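Local coordinates for protein 2-keto-3-deoxygluconate kinase (Thermotoga maritima, PDB 2AFB) that probably phosphorylates 2-keto-3-deoxygluconate with ATP, as a sugar kinase of the pfkB family within the ribokinase clan, at residues A51-Q56 with D328-S333; S174-Y179 with V202-E207; V261-V266 with S277-I282; D292-A297 with E313-A318. All blocks are in the same frame, centred on the assembly; numbering follows the deposited sequence.

Overall arrangement
The four contacts sample the alpha/beta body of a ribokinase-like kinase. Along the chain, contacts 2, 3 and 4 follow in series, and all three fall between the two halves of contact 1, which joins residues 51-56 to 328-333. Contacts 2 and 3 belong to the same nine-stranded sheet, their centres about 19 Å apart. Contact 4 pairs helices 290-304 and 308-322 and touches all the others: Ile204 of contact 2 and Val266 of contact 3 pack on Phe294, while Phe53 of contact 1 lies against Gly296 and Ala297. Its centre is about 10 Å from that of contact 1. The helix pair thus bridges sheet and helix 46-56, while contact 1 brings early and late chain together.

Contact 1: residues A51-Q56 with D328-S333; sequences AAFLAQ and DFVVLS
Ala52, Phe53 and Gln56 of helix 46-56 meet Phe329, Val330 and Leu332 in the irregular link between helices 308-322 and 334-341, so an early helix of this ribokinase-like fold is covered by chain from near its C-terminus. The apolar part has two points. Ala52 CB sits over one face of the Phe329 ring, 3.5 Å from the centroid and 15° off the normal, a CH-pi contact; His79 also stacks on this ring and Phe83 meets it edge-to-face. One residue further on, Phe53 CD2 lies 3.6 Å from Val330 CG2, while Val330 CG1 stands in plane at the edge of the phenylalanine ring. The polar part centres on Gln56. A bend at chi2 (-71°) turns its CD back, and OE1 accepts a weak bond from Leu332 N at 3.4 Å, with an N-H...O angle of 148°. The amide's other end, NE2, has a weak bond of its own to Phe83 O. Beyond the pair, Val331 O is bonded to Arg32 of the second subunit. A water completes the polar set, donating to Gln56 O at 2.7 Å and to Leu332 O at 2.6 Å.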
loop_
_atom_site.group_PDB
_atom_site.type_symbol
_atom_site.label_atom_id
_atom_site.label_comp_id
_atom_site.label_asym_id
_atom_site.label_seq_id
_atom_site.Cartn_x
_atom_site.Cartn_y
_atom_site.Cartn_z
ATOM N N ALA A 51 -23.787 17.720 6.312
ATOM C CA ALA A 51 -24.633 16.669 6.853
ATOM C C ALA A 51 -23.791 15.703 7.700
ATOM O O ALA A 51 -24.198 15.249 8.775
ATOM C CB ALA A 51 -25.341 15.899 5.699
ATOM N N ALA A 52 -22.584 15.401 7.230
ATOM C CA ALA A 52 -21.754 14.427 7.921
ATOM C C ALA A 52 -21.292 14.990 9.240
ATOM O O ALA A 52 -21.185 14.219 10.198
ATOM C CB ALA A 52 -20.552 13.972 7.063
ATOM N N PHE A 53 -21.033 16.302 9.283
ATOM C CA PHE A 53 -20.681 17.006 10.548
ATOM C C PHE A 53 -21.828 16.907 11.558
ATOM O O PHE A 53 -21.709 16.423 12.684
ATOM C CB PHE A 53 -20.290 18.482 10.283
ATOM C CG PHE A 53 -19.853 19.192 11.509
ATOM C CD1 PHE A 53 -20.791 19.672 12.409
ATOM C CD2 PHE A 53 -18.514 19.283 11.833
ATOM C CE1 PHE A 53 -20.421 20.232 13.595
ATOM C CE2 PHE A 53 -18.140 19.858 13.018
ATOM C CZ PHE A 53 -19.097 20.334 13.905
ATOM N N LEU A 54 -22.984 17.322 11.111
ATOM C CA LEU A 54 -24.168 17.241 11.980
ATOM C C LEU A 54 -24.460 15.796 12.445
ATOM O O LEU A 54 -24.834 15.604 13.570
ATOM C CB LEU A 54 -25.387 17.898 11.302
ATOM C CG LEU A 54 -25.102 19.391 11.083
ATOM C CD1 LEU A 54 -26.046 19.941 10.032
ATOM C CD2 LEU A 54 -25.135 20.182 12.354
ATOM N N ALA A 55 -24.287 14.795 11.586
ATOM C CA ALA A 55 -24.430 13.415 12.042
ATOM C C ALA A 55 -23.359 13.047 13.089
ATOM O O ALA A 55 -23.670 12.411 14.079
ATOM C CB ALA A 55 -24.416 12.439 10.865
ATOM N N GLN A 56 -22.126 13.483 12.876
ATOM C CA GLN A 56 -21.035 13.228 13.804
ATOM C C GLN A 56 -21.323 13.880 15.186
ATOM O O GLN A 56 -20.934 13.377 16.202
ATOM C CB GLN A 56 -19.711 13.734 13.191
ATOM C CG GLN A 56 -19.103 12.777 12.086
ATOM C CD GLN A 56 -18.556 11.473 12.712
ATOM O OE1 GLN A 56 -17.596 11.495 13.490
ATOM N NE2 GLN A 56 -19.189 10.344 12.384
ATOM N N ASP A 328 -13.026 14.420 3.194
ATOM C CA ASP A 328 -13.904 15.583 3.103
ATOM C C ASP A 328 -14.760 15.739 4.390
ATOM O O ASP A 328 -15.233 16.828 4.711
ATOM C CB ASP A 328 -14.849 15.471 1.867
ATOM C CG ASP A 328 -14.141 15.596 0.516
ATOM O OD1 ASP A 328 -12.929 15.441 0.447
ATOM O OD2 ASP A 328 -14.820 15.838 -0.518
ATOM N N PHE A 329 -14.986 14.642 5.098
ATOM C CA PHE A 329 -15.875 14.635 6.249
ATOM C C PHE A 329 -15.019 14.735 7.527
ATOM O O PHE A 329 -13.918 14.197 7.586
ATOM C CB PHE A 329 -16.613 13.281 6.274
ATOM C CG PHE A 329 -17.697 13.094 5.234
ATOM C CD1 PHE A 329 -17.971 14.028 4.225
ATOM C CD2 PHE A 329 -18.432 11.906 5.232
ATOM C CE1 PHE A 329 -18.969 13.799 3.290
ATOM C CE2 PHE A 329 -19.450 11.696 4.295
ATOM C CZ PHE A 329 -19.731 12.653 3.348
ATOM N N VAL A 330 -15.528 15.386 8.563
ATOM C CA VAL A 330 -14.900 15.330 9.876
ATOM C C VAL A 330 -15.127 13.947 10.488
ATOM O O VAL A 330 -16.134 13.271 10.214
ATOM C CB VAL A 330 -15.468 16.372 10.896
ATOM C CG1 VAL A 330 -15.280 17.784 10.401
ATOM C CG2 VAL A 330 -16.956 16.102 11.252
ATOM N N VAL A 331 -14.161 13.524 11.286
ATOM C CA VAL A 331 -14.330 12.448 12.254
ATOM C C VAL A 331 -14.000 13.145 13.563
ATOM O O VAL A 331 -12.827 13.375 13.846
ATOM C CB VAL A 331 -13.315 11.285 11.992
ATOM C CG1 VAL A 331 -13.378 10.233 13.034
ATOM C CG2 VAL A 331 -13.521 10.696 10.611
ATOM N N LEU A 332 -15.028 13.566 14.304
ATOM C CA LEU A 332 -14.850 14.381 15.492
ATOM C C LEU A 332 -15.970 14.086 16.463
ATOM O O LEU A 332 -17.088 13.755 16.040
ATOM C CB LEU A 332 -14.894 15.866 15.118
ATOM C CG LEU A 332 -13.610 16.476 14.554
ATOM C CD1 LEU A 332 -13.823 17.974 14.288
ATOM C CD2 LEU A 332 -12.437 16.238 15.450
ATOM N N SER A 333 -15.642 14.158 17.753
ATOM C CA SER A 333 -16.609 14.196 18.851
ATOM C C SER A 333 -16.756 15.613 19.395
ATOM O O SER A 333 -15.877 16.438 19.246
ATOM C CB SER A 333 -16.155 13.294 20.006
ATOM O OG SER A 333 -15.025 13.842 20.632
HETATM O O HOH W 1 -18.746 11.898 16.857
#

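Contact 2: residues S174-Y179 with V202-E207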
loop_
_atom_site.group_PDB
_atom_site.type_symbol
_atom_site.label_atom_id
_atom_site.label_comp_id
_atom_site.label_asym_id
_atom_site.label_seq_id
_atom_site.Cartn_x
_atom_site.Cartn_y
_atom_site.Cartn_z
ATOM N N SER A 174 -30.124 28.041 6.242
ATOM C CA SER A 174 -28.802 28.578 6.037
ATOM C C SER A 174 -28.322 28.377 4.581
ATOM O O SER A 174 -28.719 27.437 3.866
ATOM C CB SER A 174 -27.803 27.961 7.031
ATOM O OG SER A 174 -27.620 26.593 6.764
ATOM N N CYS A 175 -27.425 29.274 4.183
ATOM C CA CYS A 175 -26.740 29.226 2.903
ATOM C C CYS A 175 -25.257 29.555 3.098
ATOM O O CYS A 175 -24.929 30.582 3.667
ATOM C CB CYS A 175 -27.348 30.249 1.948
ATOM S SG CYS A 175 -26.569 30.367 0.306
ATOM N N ASP A 176 -24.385 28.686 2.626
ATOM C CA ASP A 176 -22.970 29.024 2.423
ATOM C C ASP A 176 -22.789 29.464 0.956
ATOM O O ASP A 176 -22.975 28.675 0.055
ATOM C CB ASP A 176 -22.075 27.798 2.733
ATOM C CG ASP A 176 -20.554 28.103 2.652
ATOM O OD1 ASP A 176 -20.141 29.112 1.993
ATOM O OD2 ASP A 176 -19.775 27.300 3.250
ATOM N N LEU A 177 -22.417 30.722 0.739
ATOM C CA LEU A 177 -22.404 31.294 -0.580
ATOM C C LEU A 177 -21.476 30.552 -1.537
ATOM O O LEU A 177 -21.818 30.396 -2.703
ATOM C CB LEU A 177 -22.034 32.779 -0.540
ATOM C CG LEU A 177 -22.955 33.757 0.184
ATOM C CD1 LEU A 177 -22.319 35.157 0.046
ATOM C CD2 LEU A 177 -24.337 33.758 -0.414
ATOM N N ASN A 178 -20.333 30.083 -1.064
ATOM C CA ASN A 178 -19.457 29.241 -1.891
ATOM C C ASN A 178 -19.336 29.657 -3.370
ATOM O O ASN A 178 -19.632 28.853 -4.272
ATOM C CB ASN A 178 -19.961 27.785 -1.853
ATOM C CG ASN A 178 -19.253 26.938 -0.827
ATOM O OD1 ASN A 178 -18.090 27.173 -0.474
ATOM N ND2 ASN A 178 -19.955 25.930 -0.346
ATOM N N TYR A 179 -18.944 30.899 -3.625
ATOM C CA TYR A 179 -18.741 31.349 -4.998
ATOM C C TYR A 179 -17.587 30.577 -5.635
ATOM O O TYR A 179 -16.506 30.496 -5.070
ATOM C CB TYR A 179 -18.444 32.850 -5.134
ATOM C CG TYR A 179 -18.237 33.265 -6.587
ATOM C CD1 TYR A 179 -19.289 33.241 -7.499
ATOM C CD2 TYR A 179 -16.970 33.616 -7.071
ATOM C CE1 TYR A 179 -19.100 33.601 -8.841
ATOM C CE2 TYR A 179 -16.771 33.947 -8.409
ATOM C CZ TYR A 179 -17.833 33.934 -9.291
ATOM O OH TYR A 179 -17.620 34.285 -10.615
ATOM N N VAL A 202 -29.524 32.500 8.041
ATOM C CA VAL A 202 -28.135 32.407 8.488
ATOM C C VAL A 202 -27.238 32.343 7.246
ATOM O O VAL A 202 -27.367 31.417 6.441
ATOM C CB VAL A 202 -27.942 31.131 9.298
ATOM C CG1 VAL A 202 -26.445 30.987 9.727
ATOM C CG2 VAL A 202 -28.923 31.108 10.487
ATOM N N LEU A 203 -26.330 33.314 7.132
ATOM C CA LEU A 203 -25.362 33.411 6.016
ATOM C C LEU A 203 -24.010 32.945 6.461
ATOM O O LEU A 203 -23.529 33.323 7.544
ATOM C CB LEU A 203 -25.224 34.865 5.560
ATOM C CG LEU A 203 -24.437 35.061 4.265
ATOM C CD1 LEU A 203 -25.236 34.585 3.069
ATOM C CD2 LEU A 203 -24.084 36.534 4.079
ATOM N N ILE A 204 -23.411 32.096 5.634
ATOM C CA ILE A 204 -22.064 31.597 5.832
ATOM C C ILE A 204 -21.303 32.009 4.566
ATOM O O ILE A 204 -21.811 31.846 3.443
ATOM C CB ILE A 204 -22.065 30.063 6.052
ATOM C CG1 ILE A 204 -22.847 29.753 7.321
ATOM C CG2 ILE A 204 -20.674 29.548 6.174
ATOM C CD1 ILE A 204 -23.602 28.466 7.270
ATOM N N ALA A 205 -20.131 32.599 4.761
ATOM C CA ALA A 205 -19.358 33.150 3.654
ATOM C C ALA A 205 -17.906 33.432 4.030
ATOM O O ALA A 205 -17.503 33.286 5.187
ATOM C CB ALA A 205 -19.998 34.427 3.188
ATOM N N ASN A 206 -17.135 33.821 3.021
ATOM C CA ASN A 206 -15.873 34.523 3.195
ATOM C C ASN A 206 -16.005 35.849 2.465
ATOM O O ASN A 206 -17.094 36.165 1.913
ATOM C CB ASN A 206 -14.675 33.680 2.724
ATOM C CG ASN A 206 -14.749 33.265 1.260
ATOM O OD1 ASN A 206 -15.352 33.933 0.426
ATOM N ND2 ASN A 206 -14.145 32.127 0.954
ATOM N N GLU A 207 -14.943 36.655 2.491
ATOM C CA GLU A 207 -15.044 38.020 1.952
ATOM C C GLU A 207 -15.255 38.026 0.437
ATOM O O GLU A 207 -16.068 38.804 -0.062
ATOM C CB GLU A 207 -13.846 38.911 2.346
ATOM C CG GLU A 207 -12.523 38.671 1.591
ATOM C CD GLU A 207 -11.770 39.963 1.308
ATOM O OE1 GLU A 207 -10.668 40.160 1.858
ATOM O OE2 GLU A 207 -12.293 40.788 0.538
#
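Ile204 O is held by two groups of residues 174-179: Leu177 N donates to it at 3.0 Å with an N-H...O angle of 159°, and Asp176 CA makes a CA-H...O contact at 3.2 Å. Ile204 N in turn gives its hydrogen to Cys175 O (2.9 Å), and Cys175 N reaches Val202 O (3.1 Å). This alternation is that of parallel strands, here 12° apart in direction, and the pair forms the two strands of a beta-alpha-beta crossover through helix 186-196. On one face of the sheet lie Ser174, Asp176, Val202 and Ile204. Asp176 CG is anti to the backbone N (chi1 -175°), and the side chain crosses Ile204 at about a right angle, OD2 lying 3.8 Å from CG2 of the isoleucine. Its OD1 accepts a weak bond from Asn178 N at 3.2 Å. An alanine in place of Asp176 would probably leave that amide without this acceptor and open a gap beside Ile204 CG2. Past the strand end, Leu177 CD2 meets Leu203 CD1 at 3.7 Å. Helix 290-304 covers Ile204 through Leu298. The buried Ser174 OG is satisfied by His143 and Trp141 of strand 139-145. The hydrogen bonds that set the register across the pair thus use backbone atoms alone, and the side chains add packing around them.

Contact 3: residues V261-V266 with S277-I282; sequences VNYWSV and SNRYEI
Trp264 and Tyr280 exchange two backbone hydrogen bonds, Trp264 N to Tyr280 O and Tyr280 N to Trp264 O (both 2.8 Å); Asn262 and Ile282 form the next such hydrogen-bonded pair of this antiparallel hairpin. At Val266 the exchange is half side chain: Ser277 N donates to Val266 O, while Ser277 OG accepts from Val266 N at 2.9 Å. Tyr263 and Glu281 are a non-hydrogen-bonded pair with side chains on the same face. The phenol OH gives a weak bond to Glu281 OE1 (2.7 Å), the ring and carboxylate planes being 83° apart. On one face of the Tyr263 ring the guanidinium of Arg279 lies flat, centres 4.0 Å apart and planes at 4°, its NE held by Glu255; on the opposite face Glu281 CG, placed there anti to its backbone N (chi1 -179°), makes a CH-pi contact, 4.1 Å from the centroid. An alanine in place of Tyr263 would probably leave the Arg279 guanidinium with no ring to lie on and Glu281 OE1 without its hydroxyl. On the sheet face carrying Asn262, Trp264, Tyr280 and Ile282, Trp264 CB touches Ile282 CD1 at 3.6 Å. Here helix 308-322 packs on the hairpin, Ser319 bonding Trp264 NE1 and Cys320 touching Ile282. Strand 248-255 flanks strand 261-270, while Glu281 O of strand 273-283, outermost within the chain, bonds Gln108 of the second subunit.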
loop_
_atom_site.group_PDB
_atom_site.type_symbol
_atom_site.label_atom_id
_atom_site.label_comp_id
_atom_site.label_asym_id
_atom_site.label_seq_id
_atom_site.Cartn_x
_atom_site.Cartn_y
_atom_site.Cartn_z
ATOM N N VAL A 261 1.037 25.553 5.589
ATOM C CA VAL A 261 0.633 26.369 6.756
ATOM C C VAL A 261 -0.355 27.461 6.367
ATOM O O VAL A 261 -0.097 28.250 5.453
ATOM C CB VAL A 261 1.871 27.005 7.443
ATOM C CG1 VAL A 261 1.488 27.891 8.650
ATOM C CG2 VAL A 261 2.846 25.936 7.850
ATOM N N ASN A 262 -1.508 27.472 7.050
ATOM C CA ASN A 262 -2.461 28.577 7.023
ATOM C C ASN A 262 -2.766 29.017 8.478
ATOM O O ASN A 262 -2.639 28.249 9.415
ATOM C CB ASN A 262 -3.809 28.181 6.421
ATOM C CG ASN A 262 -3.783 27.884 4.933
ATOM O OD1 ASN A 262 -4.836 27.547 4.373
ATOM N ND2 ASN A 262 -2.632 28.013 4.279
ATOM N N TYR A 263 -3.130 30.279 8.634
ATOM C CA TYR A 263 -3.762 30.742 9.838
ATOM C C TYR A 263 -5.242 30.680 9.594
ATOM O O TYR A 263 -5.690 30.854 8.455
ATOM C CB TYR A 263 -3.338 32.155 10.144
ATOM C CG TYR A 263 -1.907 32.224 10.594
ATOM C CD1 TYR A 263 -0.875 32.344 9.667
ATOM C CD2 TYR A 263 -1.588 32.154 11.950
ATOM C CE1 TYR A 263 0.432 32.409 10.073
ATOM C CE2 TYR A 263 -0.285 32.238 12.375
ATOM C CZ TYR A 263 0.724 32.362 11.429
ATOM O OH TYR A 263 2.028 32.439 11.846
ATOM N N TRP A 264 -6.007 30.406 10.648
ATOM C CA TRP A 264 -7.458 30.207 10.506
ATOM C C TRP A 264 -8.194 30.721 11.726
ATOM O O TRP A 264 -7.826 30.413 12.881
ATOM C CB TRP A 264 -7.731 28.712 10.304
ATOM C CG TRP A 264 -9.149 28.270 10.260
ATOM C CD1 TRP A 264 -9.897 27.768 11.320
ATOM C CD2 TRP A 264 -10.029 28.273 9.115
ATOM N NE1 TRP A 264 -11.179 27.464 10.877
ATOM C CE2 TRP A 264 -11.277 27.761 9.536
ATOM C CE3 TRP A 264 -9.880 28.640 7.771
ATOM C CZ2 TRP A 264 -12.370 27.626 8.643
ATOM C CZ3 TRP A 264 -10.946 28.480 6.915
ATOM C CH2 TRP A 264 -12.171 27.982 7.356
ATOM N N SER A 265 -9.268 31.456 11.454
ATOM C CA SER A 265 -10.139 31.990 12.501
ATOM C C SER A 265 -11.483 32.289 11.879
ATOM O O SER A 265 -11.625 32.235 10.656
ATOM C CB SER A 265 -9.556 33.258 13.122
ATOM O OG SER A 265 -9.574 34.308 12.189
ATOM N N VAL A 266 -12.477 32.560 12.713
ATOM C CA VAL A 266 -13.835 32.860 12.203
ATOM C C VAL A 266 -14.458 33.984 12.956
ATOM O O VAL A 266 -13.942 34.392 14.011
ATOM C CB VAL A 266 -14.794 31.632 12.270
ATOM C CG1 VAL A 266 -14.151 30.431 11.555
ATOM C CG2 VAL A 266 -15.200 31.296 13.785
ATOM N N SER A 277 -13.196 34.354 16.940
ATOM C CA SER A 277 -12.585 33.210 17.598
ATOM C C SER A 277 -11.096 33.421 17.809
ATOM O O SER A 277 -10.499 34.347 17.301
ATOM C CB SER A 277 -12.748 31.954 16.746
ATOM O OG SER A 277 -11.992 32.020 15.527
ATOM N N ASN A 278 -10.495 32.491 18.515
ATOM C CA ASN A 278 -9.076 32.303 18.468
ATOM C C ASN A 278 -8.606 32.006 17.030
ATOM O O ASN A 278 -9.335 31.437 16.221
ATOM C CB ASN A 278 -8.719 31.158 19.403
ATOM C CG ASN A 278 -7.250 31.078 19.663
ATOM O OD1 ASN A 278 -6.661 31.984 20.269
ATOM N ND2 ASN A 278 -6.620 30.001 19.176
ATOM N N ARG A 279 -7.389 32.440 16.739
ATOM C CA ARG A 279 -6.728 32.264 15.476
ATOM C C ARG A 279 -5.678 31.163 15.585
ATOM O O ARG A 279 -4.815 31.204 16.422
ATOM C CB ARG A 279 -6.056 33.575 15.089
ATOM C CG ARG A 279 -5.456 33.578 13.673
ATOM C CD ARG A 279 -5.159 35.026 13.253
ATOM N NE ARG A 279 -4.077 35.175 12.282
ATOM C CZ ARG A 279 -2.774 35.260 12.579
ATOM N NH1 ARG A 279 -2.311 35.118 13.829
ATOM N NH2 ARG A 279 -1.907 35.433 11.585
ATOM N N TYR A 280 -5.748 30.191 14.702
ATOM C CA TYR A 280 -4.899 29.008 14.808
ATOM C C TYR A 280 -3.888 29.000 13.668
ATOM O O TYR A 280 -4.198 29.362 12.537
ATOM C CB TYR A 280 -5.761 27.743 14.722
ATOM C CG TYR A 280 -6.794 27.597 15.813
ATOM C CD1 TYR A 280 -6.462 26.991 17.027
ATOM C CD2 TYR A 280 -8.101 28.044 15.635
ATOM C CE1 TYR A 280 -7.403 26.838 18.054
ATOM C CE2 TYR A 280 -9.051 27.881 16.645
ATOM C CZ TYR A 280 -8.683 27.292 17.852
ATOM O OH TYR A 280 -9.572 27.151 18.849
ATOM N N GLU A 281 -2.694 28.535 13.954
ATOM C CA GLU A 281 -1.735 28.296 12.893
ATOM C C GLU A 281 -1.750 26.797 12.622
ATOM O O GLU A 281 -1.536 26.020 13.520
ATOM C CB GLU A 281 -0.357 28.781 13.329
ATOM C CG GLU A 281 0.705 28.594 12.262
ATOM C CD GLU A 281 2.071 28.929 12.756
ATOM O OE1 GLU A 281 2.275 30.105 13.081
ATOM O OE2 GLU A 281 2.925 28.018 12.829
ATOM N N ILE A 282 -2.044 26.386 11.407
ATOM C CA ILE A 282 -2.334 24.981 11.154
ATOM C C ILE A 282 -1.314 24.452 10.163
ATOM O O ILE A 282 -1.131 25.057 9.101
ATOM C CB ILE A 282 -3.749 24.836 10.518
ATOM C CG1 ILE A 282 -4.785 25.534 11.415
ATOM C CG2 ILE A 282 -4.080 23.364 10.252
ATOM C CD1 ILE A 282 -6.194 25.503 10.841
#

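Contact 4: residues D292-A297 with E313-A318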
loop_
_atom_site.group_PDB
_atom_site.type_symbol
_atom_site.label_atom_id
_atom_site.label_comp_id
_atom_site.label_asym_id
_atom_site.label_seq_id
_atom_site.Cartn_x
_atom_site.Cartn_y
_atom_site.Cartn_z
ATOM N N ASP A 292 -16.831 23.625 5.275
ATOM C CA ASP A 292 -18.108 22.936 5.496
ATOM C C ASP A 292 -18.274 22.541 6.932
ATOM O O ASP A 292 -19.374 22.538 7.412
ATOM C CB ASP A 292 -18.296 21.732 4.561
ATOM C CG ASP A 292 -17.963 22.092 3.100
ATOM O OD1 ASP A 292 -18.485 23.129 2.620
ATOM O OD2 ASP A 292 -17.176 21.354 2.464
ATOM N N SER A 293 -17.191 22.177 7.612
ATOM C CA SER A 293 -17.245 21.889 9.002
ATOM C C SER A 293 -17.528 23.161 9.818
ATOM O O SER A 293 -18.217 23.094 10.828
ATOM C CB SER A 293 -15.974 21.168 9.456
ATOM O OG SER A 293 -14.861 22.029 9.393
ATOM N N PHE A 294 -16.995 24.308 9.393
ATOM C CA PHE A 294 -17.385 25.587 10.013
ATOM C C PHE A 294 -18.908 25.723 9.983
ATOM O O PHE A 294 -19.517 25.970 10.981
ATOM C CB PHE A 294 -16.723 26.791 9.329
ATOM C CG PHE A 294 -17.281 28.132 9.793
ATOM C CD1 PHE A 294 -17.102 28.557 11.079
ATOM C CD2 PHE A 294 -18.024 28.924 8.937
ATOM C CE1 PHE A 294 -17.672 29.770 11.541
ATOM C CE2 PHE A 294 -18.583 30.138 9.361
ATOM C CZ PHE A 294 -18.390 30.558 10.673
ATOM N N ALA A 295 -19.477 25.589 8.795
ATOM C CA ALA A 295 -20.917 25.683 8.566
ATOM C C ALA A 295 -21.722 24.715 9.414
ATOM O O ALA A 295 -22.731 25.106 10.004
ATOM C CB ALA A 295 -21.238 25.444 7.092
ATOM N N GLY A 296 -21.272 23.465 9.429
ATOM C CA GLY A 296 -21.782 22.402 10.305
ATOM C C GLY A 296 -21.779 22.793 11.750
ATOM O O GLY A 296 -22.786 22.692 12.491
ATOM N N ALA A 297 -20.641 23.284 12.169
ATOM C CA ALA A 297 -20.512 23.664 13.575
ATOM C C ALA A 297 -21.389 24.889 13.919
ATOM O O ALA A 297 -21.984 25.005 15.022
ATOM C CB ALA A 297 -19.048 23.918 13.895
ATOM N N GLU A 313 -16.084 30.155 18.908
ATOM C CA GLU A 313 -14.934 29.370 19.351
ATOM C C GLU A 313 -15.100 27.913 18.954
ATOM O O GLU A 313 -14.153 27.302 18.446
ATOM C CB GLU A 313 -14.708 29.452 20.867
ATOM C CG GLU A 313 -14.370 30.813 21.418
ATOM C CD GLU A 313 -13.101 31.479 20.833
ATOM O OE1 GLU A 313 -12.265 30.834 20.113
ATOM O OE2 GLU A 313 -12.944 32.687 21.135
ATOM N N PHE A 314 -16.300 27.370 19.179
ATOM C CA PHE A 314 -16.605 25.986 18.857
ATOM C C PHE A 314 -16.446 25.748 17.348
ATOM O O PHE A 314 -15.809 24.780 16.911
ATOM C CB PHE A 314 -18.033 25.652 19.273
ATOM C CG PHE A 314 -18.393 24.205 19.107
ATOM C CD1 PHE A 314 -18.205 23.303 20.168
ATOM C CD2 PHE A 314 -18.982 23.752 17.930
ATOM C CE1 PHE A 314 -18.551 21.982 20.015
ATOM C CE2 PHE A 314 -19.314 22.430 17.783
ATOM C CZ PHE A 314 -19.118 21.552 18.830
ATOM N N ALA A 315 -17.040 26.615 16.539
ATOM C CA ALA A 315 -16.934 26.436 15.083
ATOM C C ALA A 315 -15.519 26.667 14.527
ATOM O O ALA A 315 -15.107 25.982 13.610
ATOM C CB ALA A 315 -17.924 27.308 14.370
ATOM N N ALA A 316 -14.795 27.649 15.036
ATOM C CA ALA A 316 -13.348 27.770 14.704
ATOM C C ALA A 316 -12.577 26.494 15.091
ATOM O O ALA A 316 -11.823 25.937 14.289
ATOM C CB ALA A 316 -12.739 29.007 15.396
ATOM N N ALA A 317 -12.761 26.026 16.316
ATOM C CA ALA A 317 -12.108 24.789 16.762
ATOM C C ALA A 317 -12.356 23.578 15.832
ATOM O O ALA A 317 -11.418 22.864 15.434
ATOM C CB ALA A 317 -12.508 24.477 18.172
ATOM N N ALA A 318 -13.602 23.379 15.486
ATOM C CA ALA A 318 -14.053 22.252 14.647
ATOM C C ALA A 318 -13.497 22.282 13.252
ATOM O O ALA A 318 -13.070 21.266 12.739
ATOM C CB ALA A 318 -15.584 22.200 14.574
#
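Ala297 projects a single methyl into a hollow on the opposing helix lined by Phe314, Ala315 and Ala318, in an antiparallel helix pair packed on the sheet of this ribokinase-like fold. The two helical segments run at 150° to each other, with axes only 8.1 Å apart at closest approach, a spacing made possible by the small alanines between them. Tightest is the floor of the hollow: Ala297 CB stands 3.5 Å from Ala315 CA, shorter than usual for two carbons. The walls are Ala318 CB at 3.9 Å and the Phe314 ring, which turns its edge to the methyl, CD2 at 4.0 Å. The fit works in return as well. Ala315 CB is a bump between Ala297 CB, 3.6 Å away, and Phe294 CD1, also at 3.6 Å. Phe294 CG is anti to the backbone N (chi1 170°), and the ring, met obliquely, forms one side of the hollow that receives Ala315 CB. Further out, Phe53 of helix 46-56 touches Ala318, and Ile337 of helix 334-341 packs on Phe314 and Ala318. Everything between the segments is van der Waals packing. The Gly-Ala-Gly-Asp signature of pfkB kinases runs into the start of helix 290-304, and its aspartate is Asp292. Next to it, Ser293 OG is hydrogen-bonded to Ala290 O in its own helix and only approaches the opposing one, lying 3.9 Å from Ala318 O.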